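Local coordinates for protein restriction endonuclease PacI (Pseudomonas alcaligenes, PDB 3M7K) that cuts double-stranded DNA at a rare eight-base-pair target, as an HNH restriction endonuclease with a beta-beta-alpha-metal active site, at residues E15-A18 with G19-M23. Residues are numbered along the deposited sequence; the frame is centred on the assembly and turned at random.
Sequences EFYA and GSSKM. With PT (platinum (II) ion), chain G; nucleotides of chain C.
Y17 and S21 face each other across an irregular surface loop, with CD1 of Y17 lying 3.8 Å from CB of S21, and both reach the DNA backbone. The tyrosine CG stands anti to its own carbonyl carbon (chi1 -68°), which sends the ring along the sugar-phosphate chain: C2' of DA3 of chain C sits 4.0 Å above the ring centre, and the hydroxyl OH donates a 2.7 Å hydrogen bond to OP2 of the same nucleotide. One phosphate further, OP2 of DG4 of chain C receives a weak bond from S21 N (3.3 Å, 140° at the hydrogen) and lies 2.8 Å from S21 OG, another weak and unsettled link. With an alanine at Y17, the DA3 phosphate of chain C would probably lose its hydroxyl donor and the sugar the ring face against it. Behind the ring, M23 O approaches Y17 CD1 obliquely, while K22 O meets the edge of F16 at CE2. In M23, CG between the backbone N and the carbonyl carbon (chi1 47°) and an extended chi2 bring SD to 2.0 Å from platinum, which M28 also binds. This is a DNA-backbone-contacting loop between the CxxC pairs, C4/C7 and C24/C27, of a four-cysteine zinc site.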
ATOM      1  N   GLU A  15     -26.426   4.282  -7.675  1.00 49.27           N
ATOM      2  CA  GLU A  15     -26.274   2.957  -7.065  1.00 49.38           C
ATOM      3  C   GLU A  15     -25.912   1.902  -8.132  1.00 49.38           C
ATOM      4  O   GLU A  15     -25.711   0.727  -7.817  1.00 49.00           O
ATOM      5  CB  GLU A  15     -27.548   2.584  -6.302  1.00 49.51           C
ATOM      6  CG  GLU A  15     -27.310   1.681  -5.102  1.00 49.54           C
ATOM      7  CD  GLU A  15     -26.422   2.309  -4.043  1.00 48.27           C
ATOM      8  OE1 GLU A  15     -25.694   1.560  -3.369  1.00 47.71           O
ATOM      9  OE2 GLU A  15     -26.453   3.546  -3.874  1.00 48.50           O
ATOM     10  N   PHE A  16     -25.800   2.343  -9.388  1.00 49.09           N
ATOM     11  CA  PHE A  16     -25.394   1.475 -10.493  1.00 49.72           C
ATOM     12  C   PHE A  16     -24.029   1.842 -11.099  1.00 49.69           C
ATOM     13  O   PHE A  16     -23.549   2.963 -10.926  1.00 49.75           O
ATOM     14  CB  PHE A  16     -26.490   1.489 -11.583  1.00 49.87           C
ATOM     15  CG  PHE A  16     -27.798   0.878 -11.131  1.00 50.95           C
ATOM     16  CD1 PHE A  16     -28.828   1.679 -10.632  1.00 51.76           C
ATOM     17  CD2 PHE A  16     -27.985  -0.500 -11.178  1.00 50.76           C
ATOM     18  CE1 PHE A  16     -30.033   1.115 -10.196  1.00 52.44           C
ATOM     19  CE2 PHE A  16     -29.181  -1.077 -10.743  1.00 52.12           C
ATOM     20  CZ  PHE A  16     -30.212  -0.267 -10.258  1.00 52.24           C
ATOM     21  N   TYR A  17     -23.420   0.902 -11.822  1.00 50.28           N
ATOM     22  CA  TYR A  17     -22.133   1.131 -12.498  1.00 51.09           C
ATOM     23  C   TYR A  17     -22.270   1.853 -13.839  1.00 53.00           C
ATOM     24  O   TYR A  17     -23.313   1.789 -14.464  1.00 52.97           O
ATOM     25  CB  TYR A  17     -21.431  -0.196 -12.741  1.00 50.25           C
ATOM     26  CG  TYR A  17     -20.966  -0.892 -11.483  1.00 47.97           C
ATOM     27  CD1 TYR A  17     -21.602  -2.048 -11.038  1.00 45.48           C
ATOM     28  CD2 TYR A  17     -19.872  -0.404 -10.747  1.00 45.01           C
ATOM     29  CE1 TYR A  17     -21.172  -2.708  -9.885  1.00 42.95           C
ATOM     30  CE2 TYR A  17     -19.436  -1.059  -9.583  1.00 42.28           C
ATOM     31  CZ  TYR A  17     -20.095  -2.204  -9.170  1.00 41.01           C
ATOM     32  OH  TYR A  17     -19.684  -2.868  -8.048  1.00 37.32           O
ATOM     33  N   ALA A  18     -21.209   2.513 -14.288  1.00 55.04           N
ATOM     34  CA  ALA A  18     -21.243   3.240 -15.563  1.00 57.07           C
ATOM     35  C   ALA A  18     -20.980   2.325 -16.765  1.00 58.62           C
ATOM     36  O   ALA A  18     -21.271   2.687 -17.910  1.00 59.24           O
ATOM     37  CB  ALA A  18     -20.262   4.419 -15.537  1.00 57.02           C
ATOM     38  N   GLY A  19     -20.449   1.134 -16.508  1.00 60.01           N
ATOM     39  CA  GLY A  19     -20.187   0.158 -17.572  1.00 61.69           C
ATOM     40  C   GLY A  19     -21.387  -0.712 -17.900  1.00 62.55           C
ATOM     41  O   GLY A  19     -22.531  -0.347 -17.613  1.00 63.05           O
ATOM     42  N   SER A  20     -21.124  -1.879 -18.483  1.00 63.18           N
ATOM     43  CA  SER A  20     -22.183  -2.781 -18.944  1.00 63.55           C
ATOM     44  C   SER A  20     -22.799  -3.718 -17.878  1.00 63.40           C
ATOM     45  O   SER A  20     -23.605  -4.596 -18.225  1.00 63.56           O
ATOM     46  CB  SER A  20     -21.686  -3.602 -20.143  1.00 63.78           C
ATOM     47  OG  SER A  20     -20.548  -4.373 -19.788  1.00 64.44           O
ATOM     48  N   SER A  21     -22.436  -3.537 -16.602  1.00 62.79           N
ATOM     49  CA  SER A  21     -23.013  -4.337 -15.504  1.00 62.07           C
ATOM     50  C   SER A  21     -24.491  -4.003 -15.261  1.00 61.60           C
ATOM     51  O   SER A  21     -24.893  -2.830 -15.309  1.00 61.55           O
ATOM     52  CB  SER A  21     -22.224  -4.157 -14.192  1.00 62.45           C
ATOM     53  OG  SER A  21     -21.030  -4.930 -14.174  1.00 62.46           O
ATOM     54  N   LYS A  22     -25.284  -5.047 -15.007  1.00 60.68           N
ATOM     55  CA  LYS A  22     -26.719  -4.920 -14.708  1.00 59.62           C
ATOM     56  C   LYS A  22     -27.014  -4.962 -13.199  1.00 58.10           C
ATOM     57  O   LYS A  22     -28.080  -4.520 -12.760  1.00 58.52           O
ATOM     58  CB  LYS A  22     -27.513  -6.020 -15.420  1.00 60.06           C
ATOM     59  CG  LYS A  22     -27.495  -5.929 -16.943  1.00 61.80           C
ATOM     60  CD  LYS A  22     -27.970  -7.239 -17.574  1.00 64.48           C
ATOM     61  CE  LYS A  22     -28.014  -7.146 -19.098  1.00 65.39           C
ATOM     62  NZ  LYS A  22     -28.518  -8.405 -19.723  1.00 66.46           N
ATOM     63  N   MET A  23     -26.076  -5.514 -12.422  1.00 55.91           N
ATOM     64  CA  MET A  23     -26.168  -5.564 -10.953  1.00 53.68           C
ATOM     65  C   MET A  23     -25.916  -4.181 -10.309  1.00 51.01           C
ATOM     66  O   MET A  23     -25.090  -3.407 -10.804  1.00 51.26           O
ATOM     67  CB  MET A  23     -25.213  -6.651 -10.366  1.00 54.47           C
ATOM     68  CG  MET A  23     -23.747  -6.686 -10.906  1.00 56.55           C
ATOM     69  SD  MET A  23     -22.615  -7.988 -10.212  1.00 55.60           S
ATOM     70  CE  MET A  23     -23.551  -9.439 -10.721  1.00 60.68           C
TER
HETATM   71 PT    PT G 146     -21.091  -7.381 -11.378  0.50 62.61          PT
ATOM     72  P    DG C   4     -18.541  -1.952 -15.177  1.00 46.23           P
ATOM     73  OP1  DG C   4     -18.286  -0.503 -15.103  1.00 47.50           O
ATOM     74  OP2  DG C   4     -19.886  -2.420 -14.814  1.00 48.86           O
ATOM     75  O5'  DG C   4     -18.230  -2.519 -16.637  1.00 49.67           O
ATOM     76  C5'  DG C   4     -16.906  -2.891 -16.967  1.00 52.33           C
ATOM     77  C4'  DG C   4     -16.755  -4.396 -17.092  1.00 54.98           C
ATOM     78  O4'  DG C   4     -17.166  -5.087 -15.899  1.00 54.94           O
ATOM     79  C3'  DG C   4     -17.587  -5.063 -18.176  1.00 56.77           C
ATOM     80  O3'  DG C   4     -16.758  -5.215 -19.309  1.00 59.28           O
ATOM     81  C2'  DG C   4     -18.020  -6.410 -17.579  1.00 56.41           C
ATOM     82  C1'  DG C   4     -17.203  -6.434 -16.301  1.00 55.31           C
ATOM     83  N9   DG C   4     -17.677  -7.206 -15.160  1.00 54.39           N
ATOM     84  C8   DG C   4     -18.653  -6.879 -14.246  1.00 53.63           C
ATOM     85  N7   DG C   4     -18.812  -7.781 -13.316  1.00 53.47           N
ATOM     86  C5   DG C   4     -17.880  -8.754 -13.634  1.00 53.28           C
ATOM     87  C6   DG C   4     -17.572  -9.971 -12.999  1.00 53.53           C
ATOM     88  O6   DG C   4     -18.074 -10.436 -11.977  1.00 55.15           O
ATOM     89  N1   DG C   4     -16.550 -10.669 -13.647  1.00 54.73           N
ATOM     90  C2   DG C   4     -15.898 -10.234 -14.780  1.00 54.61           C
ATOM     91  N2   DG C   4     -14.933 -11.024 -15.274  1.00 55.37           N
ATOM     92  N3   DG C   4     -16.177  -9.092 -15.389  1.00 54.73           N
ATOM     93  C4   DG C   4     -17.172  -8.414 -14.763  1.00 53.95           C
ATOM     94  P    DA C   3     -16.037  -2.018  -8.446  1.00 29.33           P
ATOM     95  OP1  DA C   3     -15.987  -0.541  -8.316  1.00 28.64           O
ATOM     96  OP2  DA C   3     -17.022  -2.787  -7.640  1.00 28.71           O
ATOM     97  O5'  DA C   3     -16.267  -2.434  -9.952  1.00 30.29           O
ATOM     98  C5'  DA C   3     -15.880  -1.597 -11.022  1.00 34.19           C
ATOM     99  C4'  DA C   3     -16.066  -2.330 -12.353  1.00 37.06           C
ATOM    100  O4'  DA C   3     -15.511  -3.664 -12.236  1.00 36.98           O
ATOM    101  C3'  DA C   3     -17.500  -2.573 -12.817  1.00 39.96           C
ATOM    102  O3'  DA C   3     -17.504  -2.730 -14.231  1.00 44.99           O
ATOM    103  C2'  DA C   3     -17.856  -3.904 -12.160  1.00 39.05           C
ATOM    104  C1'  DA C   3     -16.530  -4.651 -12.314  1.00 37.62           C
ATOM    105  N9   DA C   3     -16.271  -5.653 -11.277  1.00 36.16           N
ATOM    106  C8   DA C   3     -16.653  -5.625  -9.964  1.00 35.54           C
ATOM    107  N7   DA C   3     -16.251  -6.672  -9.278  1.00 35.41           N
ATOM    108  C5   DA C   3     -15.565  -7.443 -10.219  1.00 36.22           C
ATOM    109  C6   DA C   3     -14.878  -8.684 -10.151  1.00 35.60           C
ATOM    110  N6   DA C   3     -14.774  -9.425  -9.045  1.00 34.65           N
ATOM    111  N1   DA C   3     -14.284  -9.142 -11.274  1.00 35.44           N
ATOM    112  C2   DA C   3     -14.371  -8.429 -12.405  1.00 35.25           C
ATOM    113  N3   DA C   3     -14.978  -7.258 -12.590  1.00 36.76           N
ATOM    114  C4   DA C   3     -15.563  -6.819 -11.449  1.00 36.31           C
ATOM    115  P    DC C   5     -17.356  -5.768 -20.687  1.00 62.57           P
ATOM    116  OP1  DC C   5     -16.491  -5.251 -21.763  1.00 63.43           O
ATOM    117  OP2  DC C   5     -18.818  -5.536 -20.727  1.00 62.15           O
ATOM    118  O5'  DC C   5     -17.115  -7.340 -20.539  1.00 63.24           O
ATOM    119  C5'  DC C   5     -15.776  -7.793 -20.537  1.00 65.06           C
ATOM    120  C4'  DC C   5     -15.727  -9.299 -20.510  1.00 68.11           C
ATOM    121  O4'  DC C   5     -16.231  -9.774 -19.243  1.00 67.98           O
ATOM    122  C3'  DC C   5     -16.573  -9.974 -21.575  1.00 69.35           C
ATOM    123  O3'  DC C   5     -15.740 -10.953 -22.150  1.00 72.30           O
ATOM    124  C2'  DC C   5     -17.758 -10.548 -20.791  1.00 68.99           C
ATOM    125  C1'  DC C   5     -17.116 -10.853 -19.443  1.00 68.72           C
ATOM    126  N1   DC C   5     -17.975 -10.881 -18.211  1.00 67.50           N
ATOM    127  C2   DC C   5     -17.796 -11.915 -17.264  1.00 67.58           C
ATOM    128  O2   DC C   5     -16.960 -12.809 -17.473  1.00 68.26           O
ATOM    129  N3   DC C   5     -18.563 -11.927 -16.139  1.00 66.98           N
ATOM    130  C4   DC C   5     -19.462 -10.954 -15.937  1.00 67.19           C
ATOM    131  N4   DC C   5     -20.184 -10.995 -14.810  1.00 66.45           N
ATOM    132  C5   DC C   5     -19.650  -9.887 -16.879  1.00 67.39           C
ATOM    133  C6   DC C   5     -18.894  -9.889 -17.988  1.00 67.29           C
TER